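Local coordinates for DUF4973 domain-containing protein (Bacteroides thetaiotaomicron, PDB 4QNI) that is of unknown function but, as a predicted lipoprotein with two domains, probably acts as an auxiliary nutrient-binding protein, at residues Val70-Asp75 against Tyr93-Ala98; Lys135-Leu140 against Lys160-Ile165. All coordinates share one frame; numbering follows the deposited sequence.

Interaction 1 (Val70-Asp75 against Tyr93-Ala98)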
# COMPACT_ATOMS: atom_id res chain seq x y z
N VAL A 70 -8.39 18.13 -27.61
CA VAL A 70 -9.19 17.54 -26.55
C VAL A 70 -10.50 17.05 -27.17
O VAL A 70 -11.09 17.76 -27.98
CB VAL A 70 -9.44 18.58 -25.39
CG1 VAL A 70 -10.53 18.12 -24.43
CG2 VAL A 70 -8.15 18.89 -24.63
N ALA A 71 -10.97 15.86 -26.78
CA ALA A 71 -12.22 15.35 -27.32
C ALA A 71 -13.02 14.60 -26.26
O ALA A 71 -12.46 14.18 -25.24
CB ALA A 71 -11.96 14.44 -28.52
N HIS A 72 -14.33 14.48 -26.51
CA HIS A 72 -15.29 13.73 -25.72
C HIS A 72 -14.82 12.27 -25.71
O HIS A 72 -14.32 11.81 -26.74
CB HIS A 72 -16.70 13.87 -26.34
CG HIS A 72 -17.78 13.19 -25.56
ND1 HIS A 72 -18.79 12.47 -26.19
CD2 HIS A 72 -17.99 13.13 -24.22
CE1 HIS A 72 -19.54 11.97 -25.23
NE2 HIS A 72 -19.09 12.34 -24.03
N ASP A 73 -14.85 11.60 -24.55
CA ASP A 73 -14.38 10.22 -24.43
C ASP A 73 -15.47 9.34 -23.79
O ASP A 73 -15.33 8.87 -22.66
CB ASP A 73 -13.06 10.18 -23.63
CG ASP A 73 -12.34 8.83 -23.64
OD1 ASP A 73 -12.85 7.87 -24.30
OD2 ASP A 73 -11.30 8.72 -22.97
N ALA A 74 -16.55 9.09 -24.53
CA ALA A 74 -17.66 8.25 -24.08
C ALA A 74 -17.21 6.79 -23.86
O ALA A 74 -17.74 6.12 -22.97
CB ALA A 74 -18.80 8.33 -25.08
N ASP A 75 -16.18 6.35 -24.60
CA ASP A 75 -15.61 4.99 -24.52
C ASP A 75 -15.09 4.66 -23.15
O ASP A 75 -15.52 3.66 -22.59
CB ASP A 75 -14.48 4.77 -25.54
CG ASP A 75 -14.94 4.55 -26.95
OD1 ASP A 75 -15.97 3.85 -27.14
OD2 ASP A 75 -14.25 5.02 -27.88
N TYR A 93 -22.74 6.34 -14.37
CA TYR A 93 -22.45 7.77 -14.50
C TYR A 93 -23.00 8.18 -15.85
O TYR A 93 -22.79 7.45 -16.83
CB TYR A 93 -20.95 8.06 -14.39
CG TYR A 93 -20.36 7.72 -13.04
CD1 TYR A 93 -20.58 8.54 -11.94
CD2 TYR A 93 -19.56 6.59 -12.87
CE1 TYR A 93 -20.04 8.24 -10.70
CE2 TYR A 93 -19.01 6.28 -11.63
CZ TYR A 93 -19.24 7.11 -10.54
OH TYR A 93 -18.74 6.82 -9.30
N GLU A 94 -23.78 9.25 -15.90
CA GLU A 94 -24.38 9.67 -17.16
C GLU A 94 -23.47 10.63 -17.87
O GLU A 94 -22.80 11.46 -17.27
CB GLU A 94 -25.78 10.28 -16.97
CG GLU A 94 -26.84 9.26 -16.57
CD GLU A 94 -27.18 8.17 -17.58
OE1 GLU A 94 -27.27 8.46 -18.79
OE2 GLU A 94 -27.39 7.02 -17.13
N ASP A 95 -23.41 10.48 -19.17
CA ASP A 95 -22.56 11.23 -20.07
C ASP A 95 -23.11 12.64 -20.35
O ASP A 95 -23.94 12.84 -21.23
CB ASP A 95 -22.43 10.43 -21.38
CG ASP A 95 -21.33 10.90 -22.28
OD1 ASP A 95 -20.78 11.99 -22.03
OD2 ASP A 95 -21.00 10.17 -23.25
N MSE A 96 -22.55 13.61 -19.67
CA MSE A 96 -22.88 15.04 -19.78
C MSE A 96 -22.48 15.63 -21.12
O MSE A 96 -23.08 16.64 -21.52
CB MSE A 96 -22.13 15.78 -18.69
CG MSE A 96 -22.81 17.01 -18.24
SE MSE A 96 -21.68 17.75 -16.88
CE MSE A 96 -22.97 18.91 -16.15
N GLY A 97 -21.46 15.06 -21.76
CA GLY A 97 -20.97 15.52 -23.06
C GLY A 97 -21.60 14.86 -24.27
O GLY A 97 -21.18 15.11 -25.40
N ALA A 98 -22.65 14.05 -24.06
CA ALA A 98 -23.34 13.36 -25.15
C ALA A 98 -23.99 14.35 -26.13
O ALA A 98 -24.30 15.49 -25.77
CB ALA A 98 -24.39 12.39 -24.60
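H72 and D95 meet tip to tip, the imidazole of one pointing at the carboxylate of the other, and their hydrogen bond carries the contact between V70-D75 and Y93-A98. NE2 of H72 donates to D95 OD1 at 2.6 Å, with an N-H...O angle of 153°. The oxygen uses its syn lone pair, on the side of its sister OD2, and it lies close to the ring plane; the ring and carboxylate planes are nevertheless turned 38° apart. Both side chains have CG anti to the backbone N (chi1 -177° in H72), which starts each of them toward the other segment from the end of its strand.

The imidazole is also bracketed above and below. G97 O sits over the centre of one face, 3.5 Å from the ring plane, while the backbone N of A74 lies over the opposite face. G97 belongs to the type I turn D95-A98, and its N makes a weak bond of 3.2 Å back to D95 OD1, so this one oxygen receives two N-H groups, from the ring and from the turn. D95 OD2 rests 3.4 Å from A74 CB at the start of helix 74-85. P139 of strand 135-142 packs against both H72 and D95.

Chemically this is a His-carboxylate pair at the protein surface: the nearby carboxylate would probably favour a protonated imidazole, and the bond from the turn would help hold D95 OD1 toward the ring, tying a strand-to-helix junction to a strand-to-turn junction.

Interaction 2 (Lys135-Leu140 against Lys160-Ile165)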
# COMPACT_ATOMS: atom_id res chain seq x y z
N LYS A 135 -25.97 10.74 -12.35
CA LYS A 135 -24.63 11.00 -11.81
C LYS A 135 -23.80 11.58 -12.97
O LYS A 135 -23.01 10.87 -13.59
CB LYS A 135 -24.07 9.70 -11.20
CG LYS A 135 -24.91 9.15 -10.02
CD LYS A 135 -24.75 7.63 -9.78
CE LYS A 135 -23.33 7.17 -9.53
NZ LYS A 135 -23.31 5.76 -9.04
N TRP A 136 -24.11 12.85 -13.34
CA TRP A 136 -23.54 13.54 -14.50
C TRP A 136 -22.03 13.61 -14.42
O TRP A 136 -21.47 14.08 -13.43
CB TRP A 136 -24.13 14.94 -14.68
CG TRP A 136 -25.58 14.94 -15.09
CD1 TRP A 136 -26.64 15.37 -14.35
CD2 TRP A 136 -26.13 14.48 -16.34
NE1 TRP A 136 -27.80 15.25 -15.07
CE2 TRP A 136 -27.52 14.70 -16.29
CE3 TRP A 136 -25.57 13.94 -17.51
CZ2 TRP A 136 -28.37 14.38 -17.37
CZ3 TRP A 136 -26.41 13.62 -18.57
CH2 TRP A 136 -27.79 13.84 -18.49
N VAL A 137 -21.38 13.16 -15.49
CA VAL A 137 -19.94 13.13 -15.64
C VAL A 137 -19.57 13.71 -17.01
O VAL A 137 -20.26 13.42 -18.01
CB VAL A 137 -19.47 11.64 -15.48
CG1 VAL A 137 -18.25 11.31 -16.31
CG2 VAL A 137 -19.23 11.29 -14.03
N LEU A 138 -18.46 14.46 -17.09
CA LEU A 138 -17.98 14.95 -18.37
C LEU A 138 -16.72 14.17 -18.71
O LEU A 138 -15.69 14.41 -18.07
CB LEU A 138 -17.74 16.47 -18.34
CG LEU A 138 -17.23 17.10 -19.65
CD1 LEU A 138 -18.24 16.92 -20.78
CD2 LEU A 138 -16.88 18.60 -19.44
N PRO A 139 -16.76 13.20 -19.68
CA PRO A 139 -15.55 12.42 -20.00
C PRO A 139 -14.72 13.06 -21.14
O PRO A 139 -15.25 13.31 -22.21
CB PRO A 139 -16.12 11.06 -20.39
CG PRO A 139 -17.50 11.38 -21.02
CD PRO A 139 -17.92 12.76 -20.50
N LEU A 140 -13.42 13.32 -20.90
CA LEU A 140 -12.53 13.98 -21.87
C LEU A 140 -11.24 13.22 -22.05
O LEU A 140 -10.79 12.54 -21.15
CB LEU A 140 -12.17 15.43 -21.41
CG LEU A 140 -13.33 16.37 -21.09
CD1 LEU A 140 -12.88 17.53 -20.25
CD2 LEU A 140 -13.98 16.86 -22.36
N LYS A 160 -6.50 11.14 -19.70
CA LYS A 160 -7.96 11.03 -19.63
C LYS A 160 -8.50 11.62 -18.35
O LYS A 160 -7.89 11.48 -17.30
CB LYS A 160 -8.39 9.55 -19.78
CG LYS A 160 -8.50 9.16 -21.25
CD LYS A 160 -8.15 7.73 -21.50
CE LYS A 160 -8.49 7.28 -22.90
NZ LYS A 160 -7.96 8.19 -23.95
N ALA A 161 -9.63 12.32 -18.46
CA ALA A 161 -10.28 12.97 -17.33
C ALA A 161 -11.80 12.64 -17.32
O ALA A 161 -12.53 13.08 -18.22
CB ALA A 161 -10.06 14.49 -17.40
N ILE A 162 -12.25 11.85 -16.33
CA ILE A 162 -13.64 11.49 -16.14
C ILE A 162 -14.10 12.38 -14.99
O ILE A 162 -13.78 12.10 -13.83
CB ILE A 162 -13.82 9.97 -15.90
CG1 ILE A 162 -13.17 9.10 -17.01
CG2 ILE A 162 -15.27 9.59 -15.68
CD1 ILE A 162 -13.44 9.47 -18.55
N LEU A 163 -14.73 13.53 -15.33
CA LEU A 163 -15.07 14.53 -14.32
C LEU A 163 -16.50 14.47 -13.81
O LEU A 163 -17.44 14.81 -14.52
CB LEU A 163 -14.75 15.97 -14.79
CG LEU A 163 -13.43 16.22 -15.56
CD1 LEU A 163 -13.44 17.58 -16.25
CD2 LEU A 163 -12.18 16.02 -14.66
N ARG A 164 -16.65 14.04 -12.55
CA ARG A 164 -17.93 14.08 -11.87
C ARG A 164 -18.15 15.52 -11.51
O ARG A 164 -17.40 16.08 -10.68
CB ARG A 164 -17.98 13.16 -10.63
CG ARG A 164 -19.29 13.30 -9.85
CD ARG A 164 -20.40 12.45 -10.43
NE ARG A 164 -21.68 12.64 -9.75
CZ ARG A 164 -22.13 11.91 -8.73
NH1 ARG A 164 -21.37 10.98 -8.19
NH2 ARG A 164 -23.33 12.15 -8.22
N ILE A 165 -19.08 16.16 -12.22
CA ILE A 165 -19.33 17.58 -12.00
C ILE A 165 -20.33 17.79 -10.92
O ILE A 165 -21.48 17.31 -11.02
CB ILE A 165 -19.79 18.31 -13.30
CG1 ILE A 165 -18.80 18.08 -14.49
CG2 ILE A 165 -20.08 19.79 -13.03
CD1 ILE A 165 -17.42 18.54 -14.28
O HOH W 1 -22.80 14.87 -11.12
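Strands 135-140 and 160-165 run antiparallel, their axes 4.5 Å apart at closest approach, and the hydrogen-bonded pairs L138-L163 and L140-A161 each exchange two backbone bonds, whereas I165 N to W136 O is a weak one. V137, P139, I162 and R164 share one face of the sheet. There V137 CG1 presses on I162 CG2 at 3.5 Å, tighter than usual for two carbons, while I162 CD1 reaches P139 CB at 3.6 Å. On the other face L140 CD1 meets L163 CD1.

R164 has CG anti to its backbone N, and the chain then bends at chi2 (83°), its aliphatic part crossing V137 at about a right angle. The R164 guanidinium lies flat beneath K135, whose CB stands 3.8 Å above the plane, over the centre. R164 NE donates to a water at 2.8 Å, which in turn lies in reach of W136 O and I165 O, and R164 NH2 forms a salt bridge with E225 OE2. An alanine in place of R164 would probably leave E225 without its charged mate and this water without its NE donor. The arrangement is an antiparallel strand pair in the mixed sheet of the N-terminal domain, with leucines on one face, and V137, P139 and I162 beside R164 on the other.

In the fold
Interactions 1 and 2 lie with their centres 7 Å apart on the same side of the chain's centre, and they follow one another in sequence, the first closing before the second opens. Strand 135-142 joins them: it is flanked by strands 66-72, 93-95 and 160-168 in one mixed sheet, pairing parallel with 93-95 and antiparallel with the other two. Probable backbone hydrogen bonds link V137 to E94 and M96, so the two contacts touch directly. Interaction 1 sits at the surface, where strands end and helix 74-85 begins, whereas interaction 2 is buried. Strand 160-168 leads on to the ten-stranded C-terminal sheet, so the chain passes from this sheet into the second domain.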